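Side-chain contacts in lipid-transfer protein (Thermomonospora curvata, PDB 6OK1), which is probably a lipid-transfer protein of the thiolase family, with N- and C-terminal thiolase-like domains, its precise role unknown: residues 179-182 against 186-189; 28-33 against 62-67; 143-148 against 152-157; 238-243 against 353-358. One frame throughout, in Å; residues are numbered along the deposited sequence.

Contact 1: residues 179-182 against 186-189; sequences KHAA and KAWF
The C-terminal part of helix 167-182 meets the loop that leads on toward helix 196-201, with A181 and A182 set against A187 and F189. Two methyl groups make the side-chain part. A181 points its CB at the loop, A187 points its CB back, and A181 CB and A187 CB meet tip to tip at 3.9 Å. The same methyl lies by the helix backbone, with A187 CB 3.5 Å from A181 O. Small side chains let the backbones come near, and the CA atoms of A181 and A187 are 5.6 Å apart. Further along, A182 turns its methyl away and offers its backbone, so that A182 CA lies 3.6 Å from F189 O. No hydrogen bond joins the two segments. A backbone bond between A182 and Q191 holds the loop just beyond. F189 contributes its carbonyl here, while its ring leads away from the helix. With chi1 at -67° the ring comes under the edge of the W188 indole, and W188 CD1 stands 3.8 Å above the plane of the F189 ring, over its centre. R178 makes a cation-pi contact with F189, and K20 makes one with W188. A backbone hydrogen bond between W188 and E342 also ties the loop. This is a helix-to-loop join within the thiolase N-terminal domain, where the chain leaves helix 167-182 and folds beside its end region.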
loop_
_atom_site.group_PDB
_atom_site.type_symbol
_atom_site.label_atom_id
_atom_site.label_comp_id
_atom_site.label_asym_id
_atom_site.label_seq_id
_atom_site.Cartn_x
_atom_site.Cartn_y
_atom_site.Cartn_z
ATOM N N LYS A 179 -11.798 29.945 -13.299
ATOM C CA LYS A 179 -11.342 30.792 -14.401
ATOM C C LYS A 179 -10.377 30.022 -15.298
ATOM O O LYS A 179 -10.481 30.043 -16.537
ATOM C CB LYS A 179 -10.676 32.046 -13.842
ATOM C CG LYS A 179 -10.103 33.003 -14.896
ATOM C CD LYS A 179 -9.632 34.296 -14.204
ATOM C CE LYS A 179 -9.091 35.298 -15.180
ATOM N NZ LYS A 179 -8.683 36.538 -14.472
ATOM N N HIS A 180 -9.439 29.315 -14.682
ATOM C CA HIS A 180 -8.466 28.559 -15.452
ATOM C C HIS A 180 -9.098 27.327 -16.077
ATOM O O HIS A 180 -8.751 26.952 -17.201
ATOM C CB HIS A 180 -7.290 28.168 -14.559
ATOM C CG HIS A 180 -6.522 29.346 -14.039
ATOM N ND1 HIS A 180 -5.662 29.265 -12.963
ATOM C CD2 HIS A 180 -6.480 30.635 -14.459
ATOM C CE1 HIS A 180 -5.138 30.459 -12.730
ATOM N NE2 HIS A 180 -5.608 31.307 -13.632
ATOM N N ALA A 181 -10.020 26.671 -15.361
ATOM C CA ALA A 181 -10.693 25.522 -15.946
ATOM C C ALA A 181 -11.490 25.925 -17.181
ATOM O O ALA A 181 -11.621 25.142 -18.128
ATOM C CB ALA A 181 -11.621 24.854 -14.931
ATOM N N ALA A 182 -12.035 27.136 -17.182
ATOM C CA ALA A 182 -12.928 27.549 -18.259
ATOM C C ALA A 182 -12.235 27.601 -19.622
ATOM O O ALA A 182 -12.909 27.486 -20.643
ATOM C CB ALA A 182 -13.535 28.903 -17.925
ATOM N N LYS A 186 -9.923 20.071 -21.499
ATOM C CA LYS A 186 -9.962 18.795 -20.785
ATOM C C LYS A 186 -10.720 18.880 -19.471
ATOM O O LYS A 186 -11.030 17.840 -18.879
ATOM C CB LYS A 186 -8.541 18.311 -20.504
ATOM C CG LYS A 186 -7.676 18.119 -21.734
ATOM C CD LYS A 186 -8.203 17.002 -22.605
ATOM C CE LYS A 186 -7.293 16.778 -23.822
ATOM N NZ LYS A 186 -7.827 15.729 -24.741
ATOM N N ALA A 187 -11.014 20.088 -19.013
ATOM C CA ALA A 187 -11.632 20.311 -17.715
ATOM C C ALA A 187 -13.133 20.081 -17.765
ATOM O O ALA A 187 -13.803 20.374 -18.765
ATOM C CB ALA A 187 -11.342 21.739 -17.240
ATOM N N TRP A 188 -13.678 19.563 -16.660
ATOM C CA TRP A 188 -15.112 19.326 -16.635
ATOM C C TRP A 188 -15.871 20.625 -16.775
ATOM O O TRP A 188 -16.956 20.649 -17.365
ATOM C CB TRP A 188 -15.549 18.625 -15.349
ATOM C CG TRP A 188 -16.993 18.251 -15.425
ATOM C CD1 TRP A 188 -18.024 18.811 -14.738
ATOM C CD2 TRP A 188 -17.570 17.252 -16.280
ATOM N NE1 TRP A 188 -19.210 18.222 -15.104
ATOM C CE2 TRP A 188 -18.956 17.261 -16.048
ATOM C CE3 TRP A 188 -17.045 16.352 -17.223
ATOM C CZ2 TRP A 188 -19.832 16.403 -16.715
ATOM C CZ3 TRP A 188 -17.922 15.494 -17.890
ATOM C CH2 TRP A 188 -19.307 15.541 -17.636
ATOM N N PHE A 189 -15.320 21.718 -16.252
ATOM C CA PHE A 189 -15.992 23.007 -16.300
ATOM C C PHE A 189 -15.412 23.919 -17.376
ATOM O O PHE A 189 -15.429 25.150 -17.244
ATOM C CB PHE A 189 -15.964 23.655 -14.923
ATOM C CG PHE A 189 -16.802 22.909 -13.913
ATOM C CD1 PHE A 189 -18.201 22.951 -13.969
ATOM C CD2 PHE A 189 -16.199 22.141 -12.933
ATOM C CE1 PHE A 189 -18.978 22.253 -13.059
ATOM C CE2 PHE A 189 -16.982 21.434 -12.013
ATOM C CZ PHE A 189 -18.360 21.500 -12.069
#

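Contact 2: residues 28-33 against 62-67; sequences QLACEA and IHVARN
C31 SG of helix 26-40 lies against V64 and N67 of helix 61-68. The sulfur stands anti to its own carbonyl carbon, chi1 -69°, and this swings it toward the facing helix. It lies 3.6 Å from N67 CB, and V64 CA is a looser neighbour. Beside it, A30 points its methyl at the other helix, where A30 CB meets V64 CG2 at 4.2 Å. This CG2 is the branch beside the backbone N of V64. The helix axes pass 9.8 Å apart and cross at -59°. Both helices lie on strand 104-112, A30 on A110 and V64 on Y108, as in the layered alpha/beta thiolase fold. N67 meets the sulfur chiefly with its CB. Its amide turns back along its own helix, and N67 ND2 donates to H63 O at 2.9 Å, nearly straight at 163°. The backbone N of N67 reaches the same oxygen from the opposite face of the carbonyl. Two bonds thus grip H63 O. The ND2 bond, with a weak one at OD1 to another protein chain, limits the amide's rotation. The chemistry implies a join made by van der Waals contact, with the buried amide satisfied away from the sulfur.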
loop_
_atom_site.group_PDB
_atom_site.type_symbol
_atom_site.label_atom_id
_atom_site.label_comp_id
_atom_site.label_asym_id
_atom_site.label_seq_id
_atom_site.Cartn_x
_atom_site.Cartn_y
_atom_site.Cartn_z
ATOM N N GLN A 28 -9.088 -0.966 -17.200
ATOM C CA GLN A 28 -8.934 -0.455 -18.553
ATOM C C GLN A 28 -8.464 0.992 -18.524
ATOM O O GLN A 28 -7.598 1.385 -19.308
ATOM C CB GLN A 28 -10.241 -0.594 -19.357
ATOM C CG GLN A 28 -10.139 0.029 -20.737
ATOM C CD GLN A 28 -11.149 -0.515 -21.745
ATOM O OE1 GLN A 28 -11.863 -1.471 -21.493
ATOM N NE2 GLN A 28 -11.193 0.109 -22.900
ATOM N N LEU A 29 -9.004 1.800 -17.615
ATOM C CA LEU A 29 -8.549 3.183 -17.544
ATOM C C LEU A 29 -7.062 3.257 -17.206
ATOM O O LEU A 29 -6.336 4.088 -17.757
ATOM C CB LEU A 29 -9.359 3.943 -16.500
ATOM C CG LEU A 29 -10.874 4.066 -16.741
ATOM C CD1 LEU A 29 -11.536 4.713 -15.548
ATOM C CD2 LEU A 29 -11.129 4.901 -18.010
ATOM N N ALA A 30 -6.619 2.452 -16.235
ATOM C CA ALA A 30 -5.210 2.437 -15.867
ATOM C C ALA A 30 -4.358 2.051 -17.051
ATOM O O ALA A 30 -3.354 2.699 -17.337
ATOM C CB ALA A 30 -4.971 1.481 -14.708
ATOM N N CYS A 31 -4.763 1.004 -17.769
ATOM C CA CYS A 31 -3.976 0.569 -18.918
ATOM C C CYS A 31 -3.939 1.640 -20.000
ATOM O O CYS A 31 -2.884 1.884 -20.599
ATOM C CB CYS A 31 -4.541 -0.733 -19.469
ATOM S SG CYS A 31 -4.292 -2.114 -18.368
ATOM N N GLU A 32 -5.065 2.298 -20.262
ATOM C CA GLU A 32 -5.062 3.354 -21.272
ATOM C C GLU A 32 -4.103 4.479 -20.893
ATOM O O GLU A 32 -3.307 4.931 -21.721
ATOM C CB GLU A 32 -6.466 3.913 -21.495
ATOM C CG GLU A 32 -7.387 2.970 -22.229
ATOM C CD GLU A 32 -8.784 3.528 -22.409
ATOM O OE1 GLU A 32 -8.949 4.773 -22.375
ATOM O OE2 GLU A 32 -9.716 2.716 -22.591
ATOM N N ALA A 33 -4.191 4.965 -19.657
ATOM C CA ALA A 33 -3.345 6.081 -19.236
ATOM C C ALA A 33 -1.872 5.690 -19.262
ATOM O O ALA A 33 -1.015 6.464 -19.712
ATOM C CB ALA A 33 -3.773 6.536 -17.827
ATOM N N ILE A 62 0.722 -5.984 -11.186
ATOM C CA ILE A 62 0.823 -7.169 -12.041
ATOM C C ILE A 62 -0.292 -7.200 -13.076
ATOM O O ILE A 62 -0.096 -7.706 -14.187
ATOM C CB ILE A 62 0.827 -8.461 -11.217
ATOM C CG1 ILE A 62 -0.417 -8.577 -10.331
ATOM C CG2 ILE A 62 2.132 -8.546 -10.406
ATOM C CD1 ILE A 62 -0.546 -9.967 -9.671
ATOM N N HIS A 63 -1.471 -6.689 -12.737
ATOM C CA HIS A 63 -2.562 -6.683 -13.706
ATOM C C HIS A 63 -2.315 -5.651 -14.789
ATOM O O HIS A 63 -2.527 -5.923 -15.978
ATOM C CB HIS A 63 -3.885 -6.427 -12.990
ATOM C CG HIS A 63 -4.303 -7.576 -12.131
ATOM N ND1 HIS A 63 -4.403 -8.859 -12.631
ATOM C CD2 HIS A 63 -4.583 -7.661 -10.812
ATOM C CE1 HIS A 63 -4.754 -9.680 -11.655
ATOM N NE2 HIS A 63 -4.878 -8.977 -10.541
ATOM N N VAL A 64 -1.808 -4.480 -14.413
ATOM C CA VAL A 64 -1.394 -3.504 -15.419
ATOM C C VAL A 64 -0.296 -4.092 -16.304
ATOM O O VAL A 64 -0.317 -3.952 -17.539
ATOM C CB VAL A 64 -0.952 -2.190 -14.734
ATOM C CG1 VAL A 64 -0.342 -1.213 -15.736
ATOM C CG2 VAL A 64 -2.161 -1.548 -14.051
ATOM N N ALA A 65 0.682 -4.754 -15.696
ATOM C CA ALA A 65 1.829 -5.193 -16.477
ATOM C C ALA A 65 1.443 -6.285 -17.473
ATOM O O ALA A 65 1.913 -6.269 -18.610
ATOM C CB ALA A 65 2.945 -5.669 -15.561
ATOM N N ARG A 66 0.622 -7.261 -17.071
ATOM C CA ARG A 66 0.318 -8.342 -18.006
ATOM C C ARG A 66 -0.668 -7.903 -19.078
ATOM O O ARG A 66 -0.690 -8.489 -20.170
ATOM C CB ARG A 66 -0.201 -9.581 -17.274
ATOM C CG ARG A 66 -1.599 -9.496 -16.693
ATOM C CD ARG A 66 -2.029 -10.848 -16.071
ATOM N NE ARG A 66 -2.197 -11.877 -17.102
ATOM C CZ ARG A 66 -3.349 -12.118 -17.741
ATOM N NH1 ARG A 66 -4.443 -11.431 -17.432
ATOM N NH2 ARG A 66 -3.420 -13.071 -18.669
ATOM N N ASN A 67 -1.441 -6.854 -18.823
ATOM C CA ASN A 67 -2.347 -6.343 -19.849
ATOM C C ASN A 67 -1.611 -5.494 -20.871
ATOM O O ASN A 67 -1.935 -5.542 -22.060
ATOM C CB ASN A 67 -3.469 -5.524 -19.198
ATOM C CG ASN A 67 -4.667 -6.377 -18.819
ATOM O OD1 ASN A 67 -5.572 -6.549 -19.619
ATOM N ND2 ASN A 67 -4.671 -6.918 -17.607
#

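Contact 3: residues 143-148 against 152-157; sequences FGLNTP and VAMFAR
L145, in the loop before helix 148-163, and P148, the first residue of that helix, meet M154 and V152 respectively. The walk begins at F143 and G144, whose carbonyl oxygens are hydrogen-bonded to side chains of another protein chain. G144 has a positive phi, and the chain turns there before L145. L145 then points its side chain at the helix. Its CD1 branch meets the methyl end of methionine, L145 CD1 to M154 CE at 4.3 Å. M154 starts extended, with CG nearly anti to the backbone N, and then turns about CB-CG (chi2 70°) and CG-SD (chi3 78°), which brings CE round to the leucine. M154 also packs on Y259. The carbonyl of L145 accepts from W151 NE1. Next come N146 and T147, whose backbone N atoms both donate to Q150 OE1. T147 is the N-cap, and its OG1 caps a backbone N in the first turn. Q150 answers from that turn, as in a capping box. P148 opens the helix. Its ring turns away from 152-157, but its carbonyl takes the only hydrogen bond between the segments, V152 N to P148 O at 3.0 Å with an N-H...O angle of 158°. The side chain of V152 rests by the same oxygen. Its CG2, the branch beside the backbone N, lies 3.4 Å from P148 O, while M256 and F297 also pack on this valine. The arrangement is typical of a capped helix N-terminus whose lead-in loop folds back over the helix, here beside the chain of another protein.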
loop_
_atom_site.group_PDB
_atom_site.type_symbol
_atom_site.label_atom_id
_atom_site.label_comp_id
_atom_site.label_asym_id
_atom_site.label_seq_id
_atom_site.Cartn_x
_atom_site.Cartn_y
_atom_site.Cartn_z
ATOM N N PHE A 143 -20.741 10.501 15.871
ATOM C CA PHE A 143 -21.131 11.879 16.032
ATOM C C PHE A 143 -21.596 12.492 14.726
ATOM O O PHE A 143 -21.905 13.683 14.690
ATOM C CB PHE A 143 -19.949 12.655 16.644
ATOM C CG PHE A 143 -19.404 11.983 17.875
ATOM C CD1 PHE A 143 -20.109 12.028 19.073
ATOM C CD2 PHE A 143 -18.245 11.221 17.813
ATOM C CE1 PHE A 143 -19.617 11.392 20.213
ATOM C CE2 PHE A 143 -17.791 10.537 18.939
ATOM C CZ PHE A 143 -18.490 10.635 20.131
ATOM N N GLY A 144 -21.635 11.717 13.646
ATOM C CA GLY A 144 -22.052 12.255 12.374
ATOM C C GLY A 144 -21.002 13.063 11.660
ATOM O O GLY A 144 -21.341 13.805 10.737
ATOM N N LEU A 145 -19.730 12.942 12.045
ATOM C CA LEU A 145 -18.658 13.652 11.360
ATOM C C LEU A 145 -18.090 12.662 10.349
ATOM O O LEU A 145 -17.088 11.977 10.584
ATOM C CB LEU A 145 -17.595 14.148 12.346
ATOM C CG LEU A 145 -16.672 15.215 11.745
ATOM C CD1 LEU A 145 -17.365 16.559 11.592
ATOM C CD2 LEU A 145 -15.342 15.417 12.537
ATOM N N ASN A 146 -18.814 12.520 9.240
ATOM C CA ASN A 146 -18.624 11.363 8.360
ATOM C C ASN A 146 -18.151 11.699 6.951
ATOM O O ASN A 146 -17.891 10.765 6.181
ATOM C CB ASN A 146 -19.912 10.520 8.305
ATOM C CG ASN A 146 -21.059 11.195 7.608
ATOM O OD1 ASN A 146 -21.245 12.391 7.716
ATOM N ND2 ASN A 146 -21.873 10.398 6.902
ATOM N N THR A 147 -17.928 12.963 6.615
ATOM C CA THR A 147 -17.461 13.255 5.270
ATOM C C THR A 147 -16.164 14.055 5.247
ATOM O O THR A 147 -15.872 14.823 6.176
ATOM C CB THR A 147 -18.498 14.061 4.491
ATOM O OG1 THR A 147 -18.585 15.382 5.031
ATOM C CG2 THR A 147 -19.871 13.393 4.564
ATOM N N PRO A 148 -15.420 13.947 4.151
ATOM C CA PRO A 148 -14.218 14.778 3.998
ATOM C C PRO A 148 -14.506 16.251 4.052
ATOM O O PRO A 148 -13.706 16.992 4.618
ATOM C CB PRO A 148 -13.666 14.363 2.632
ATOM C CG PRO A 148 -14.139 12.932 2.460
ATOM C CD PRO A 148 -15.502 12.890 3.107
ATOM N N VAL A 152 -12.634 18.760 6.734
ATOM C CA VAL A 152 -11.927 19.968 6.334
ATOM C C VAL A 152 -12.560 21.182 6.990
ATOM O O VAL A 152 -11.865 22.122 7.405
ATOM C CB VAL A 152 -11.913 20.103 4.794
ATOM C CG1 VAL A 152 -11.395 21.489 4.359
ATOM C CG2 VAL A 152 -11.043 18.997 4.156
ATOM N N ALA A 153 -13.887 21.183 7.092
ATOM C CA ALA A 153 -14.594 22.333 7.646
ATOM C C ALA A 153 -14.169 22.612 9.070
ATOM O O ALA A 153 -14.112 23.779 9.482
ATOM C CB ALA A 153 -16.085 22.096 7.575
ATOM N N MET A 154 -13.819 21.569 9.831
ATOM C CA MET A 154 -13.389 21.771 11.206
ATOM C C MET A 154 -12.114 22.603 11.281
ATOM O O MET A 154 -11.981 23.483 12.156
ATOM C CB MET A 154 -13.198 20.414 11.891
ATOM C CG MET A 154 -13.085 20.514 13.406
ATOM S SD MET A 154 -14.611 20.953 14.228
ATOM C CE MET A 154 -15.445 19.366 14.198
ATOM N N PHE A 155 -11.182 22.382 10.350
ATOM C CA PHE A 155 -9.992 23.219 10.257
ATOM C C PHE A 155 -10.336 24.622 9.769
ATOM O O PHE A 155 -9.833 25.623 10.295
ATOM C CB PHE A 155 -8.977 22.615 9.284
ATOM C CG PHE A 155 -8.402 21.302 9.720
ATOM C CD1 PHE A 155 -7.655 21.206 10.903
ATOM C CD2 PHE A 155 -8.546 20.170 8.935
ATOM C CE1 PHE A 155 -7.110 20.005 11.293
ATOM C CE2 PHE A 155 -7.968 18.958 9.315
ATOM C CZ PHE A 155 -7.250 18.888 10.497
ATOM N N ALA A 156 -11.133 24.705 8.710
ATOM C CA ALA A 156 -11.414 26.003 8.098
ATOM C C ALA A 156 -12.054 26.967 9.098
ATOM O O ALA A 156 -11.710 28.158 9.141
ATOM C CB ALA A 156 -12.321 25.790 6.886
ATOM N N ARG A 157 -12.973 26.472 9.923
ATOM C CA ARG A 157 -13.644 27.351 10.879
ATOM C C ARG A 157 -12.650 27.943 11.856
ATOM O O ARG A 157 -12.773 29.108 12.244
ATOM C CB ARG A 157 -14.728 26.595 11.650
ATOM C CG ARG A 157 -15.505 27.458 12.658
ATOM C CD ARG A 157 -16.360 28.544 11.949
ATOM N NE ARG A 157 -17.012 29.477 12.879
ATOM C CZ ARG A 157 -16.425 30.526 13.460
ATOM N NH1 ARG A 157 -15.141 30.816 13.236
ATOM N NH2 ARG A 157 -17.135 31.300 14.289
#

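Contact 4: residues 238-243 against 353-358; sequences PPALIW and EAVRLV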
loop_
_atom_site.group_PDB
_atom_site.type_symbol
_atom_site.label_atom_id
_atom_site.label_comp_id
_atom_site.label_asym_id
_atom_site.label_seq_id
_atom_site.Cartn_x
_atom_site.Cartn_y
_atom_site.Cartn_z
ATOM N N PRO A 238 10.865 18.282 -23.711
ATOM C CA PRO A 238 11.708 18.882 -22.679
ATOM C C PRO A 238 11.524 18.125 -21.381
ATOM O O PRO A 238 10.375 17.900 -20.963
ATOM C CB PRO A 238 11.175 20.320 -22.570
ATOM C CG PRO A 238 10.426 20.566 -23.855
ATOM C CD PRO A 238 9.887 19.233 -24.263
ATOM N N PRO A 239 12.602 17.647 -20.750
ATOM C CA PRO A 239 12.447 16.915 -19.487
ATOM C C PRO A 239 11.953 17.829 -18.384
ATOM O O PRO A 239 12.352 18.994 -18.292
ATOM C CB PRO A 239 13.857 16.399 -19.191
ATOM C CG PRO A 239 14.580 16.462 -20.514
ATOM C CD PRO A 239 13.991 17.610 -21.253
ATOM N N ALA A 240 11.079 17.285 -17.529
ATOM C CA ALA A 240 10.609 17.985 -16.345
ATOM C C ALA A 240 11.408 17.380 -15.196
ATOM O O ALA A 240 11.080 16.309 -14.700
ATOM C CB ALA A 240 9.103 17.820 -16.161
ATOM N N LEU A 241 12.506 18.028 -14.823
ATOM C CA LEU A 241 13.402 17.420 -13.860
ATOM C C LEU A 241 12.764 17.447 -12.486
ATOM O O LEU A 241 12.115 18.424 -12.103
ATOM C CB LEU A 241 14.734 18.171 -13.811
ATOM C CG LEU A 241 15.818 17.694 -14.786
ATOM C CD1 LEU A 241 15.381 17.867 -16.226
ATOM C CD2 LEU A 241 17.092 18.475 -14.512
ATOM N N ILE A 242 13.002 16.386 -11.731
ATOM C CA ILE A 242 12.499 16.272 -10.372
ATOM C C ILE A 242 13.597 16.833 -9.469
ATOM O O ILE A 242 14.478 16.115 -8.987
ATOM C CB ILE A 242 12.113 14.833 -10.040
ATOM C CG1 ILE A 242 10.997 14.383 -10.995
ATOM C CG2 ILE A 242 11.630 14.733 -8.634
ATOM C CD1 ILE A 242 10.859 12.862 -11.115
ATOM N N TRP A 243 13.518 18.142 -9.225
ATOM C CA TRP A 243 14.478 18.838 -8.371
ATOM C C TRP A 243 14.162 18.709 -6.892
ATOM O O TRP A 243 15.077 18.764 -6.059
ATOM C CB TRP A 243 14.535 20.315 -8.726
ATOM C CG TRP A 243 15.402 20.543 -9.909
ATOM C CD1 TRP A 243 15.026 21.031 -11.111
ATOM C CD2 TRP A 243 16.805 20.236 -10.015
ATOM N NE1 TRP A 243 16.114 21.094 -11.969
ATOM C CE2 TRP A 243 17.215 20.604 -11.318
ATOM C CE3 TRP A 243 17.751 19.711 -9.135
ATOM C CZ2 TRP A 243 18.517 20.446 -11.758
ATOM C CZ3 TRP A 243 19.061 19.564 -9.578
ATOM C CH2 TRP A 243 19.424 19.922 -10.879
ATOM N N GLU A 353 -0.159 18.694 -15.107
ATOM C CA GLU A 353 -0.179 20.109 -15.474
ATOM C C GLU A 353 1.161 20.766 -15.176
ATOM O O GLU A 353 1.648 21.572 -15.969
ATOM C CB GLU A 353 -1.306 20.848 -14.748
ATOM C CG GLU A 353 -1.292 22.376 -14.918
ATOM C CD GLU A 353 -1.614 22.844 -16.343
ATOM O OE1 GLU A 353 -2.003 22.029 -17.206
ATOM O OE2 GLU A 353 -1.472 24.052 -16.583
ATOM N N ALA A 354 1.781 20.419 -14.044
ATOM C CA ALA A 354 3.101 20.955 -13.723
ATOM C C ALA A 354 4.109 20.595 -14.803
ATOM O O ALA A 354 4.970 21.404 -15.169
ATOM C CB ALA A 354 3.546 20.414 -12.364
ATOM N N VAL A 355 4.018 19.374 -15.316
ATOM C CA VAL A 355 4.893 18.954 -16.403
ATOM C C VAL A 355 4.659 19.827 -17.635
ATOM O O VAL A 355 5.607 20.303 -18.278
ATOM C CB VAL A 355 4.670 17.463 -16.712
ATOM C CG1 VAL A 355 5.395 17.062 -18.015
ATOM C CG2 VAL A 355 5.147 16.570 -15.533
ATOM N N ARG A 356 3.393 20.073 -17.976
ATOM C CA ARG A 356 3.113 20.939 -19.121
ATOM C C ARG A 356 3.688 22.328 -18.921
ATOM O O ARG A 356 4.231 22.925 -19.863
ATOM C CB ARG A 356 1.612 21.024 -19.370
ATOM C CG ARG A 356 0.987 19.740 -19.823
ATOM C CD ARG A 356 -0.495 19.986 -20.148
ATOM N NE ARG A 356 -1.244 18.761 -20.104
ATOM C CZ ARG A 356 -2.060 18.385 -19.125
ATOM N NH1 ARG A 356 -2.347 19.170 -18.082
ATOM N NH2 ARG A 356 -2.630 17.213 -19.250
ATOM N N LEU A 357 3.567 22.872 -17.707
ATOM C CA LEU A 357 4.102 24.204 -17.449
ATOM C C LEU A 357 5.606 24.234 -17.705
ATOM O O LEU A 357 6.114 25.166 -18.351
ATOM C CB LEU A 357 3.770 24.627 -16.015
ATOM C CG LEU A 357 2.305 24.974 -15.723
ATOM C CD1 LEU A 357 2.043 25.013 -14.200
ATOM C CD2 LEU A 357 1.935 26.286 -16.338
ATOM N N VAL A 358 6.330 23.195 -17.253
ATOM C CA VAL A 358 7.772 23.138 -17.504
ATOM C C VAL A 358 8.048 23.011 -19.000
ATOM O O VAL A 358 8.966 23.649 -19.534
ATOM C CB VAL A 358 8.413 21.986 -16.708
ATOM C CG1 VAL A 358 9.881 21.799 -17.118
ATOM C CG2 VAL A 358 8.314 22.267 -15.217
#
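Apolar contacts carry the meeting of A240 with V355 and V358. The A240 methyl points at the helix and faces two valines that stand one turn apart. It touches one branch of each, with A240 CB at 4.2 Å from V355 CG2 and also 4.2 Å from V358 CG1. The two branches differ. In V358, CG1 is anti to the backbone N (chi1 172°) and reaches across to the strand, where it also lies 4.0 Å from A240 CA. In V355 it is the other branch, the one beside the backbone N, that does the touching. V358 CG1 further borders a backbone carbonyl, at 3.9 Å from P239 O. This is a helix laid on a beta sheet, as in the layered alpha/beta fold of thiolases. Strand 240-248 runs between strands 8-15 and 382-388, and helix 348-359 covers all three. V355 also packs on I10 and L387, and V358 on V372 and L387. Backbone bonds tie A240 to I10 and L241 to G388. The polar bonding of this helix runs beside the contact, not across it. R356 NH1 donates to E353 OE1 at 3.0 Å in a salt bridge, close to the guanidinium plane. It meets the anti lone pair of OE1, away from the other oxygen. That other oxygen, E353 OE2, is hydrogen-bonded to T335 OG1 and S362 OG, so both carboxylate oxygens have partners.

Contacts 2 and 3 are mostly buried and lie beside other protein chains. Contacts 1 and 4 are partly buried, and no other chain touches them. Contact 4 is the one that joins a helix to the central sheet. Contact 2 joins two helices, and contacts 1 and 3 each join a helix end to its adjoining loop. Those two ends belong to successive helices, 148-163 and 167-182, yet the nearest atoms of contacts 1 and 3 are about 17 Å apart. All four use small or aliphatic groups across the gap. Only contact 3 adds a hydrogen bond between its segments. Contacts 3 and 4 lie on opposite sides of the chain's centre.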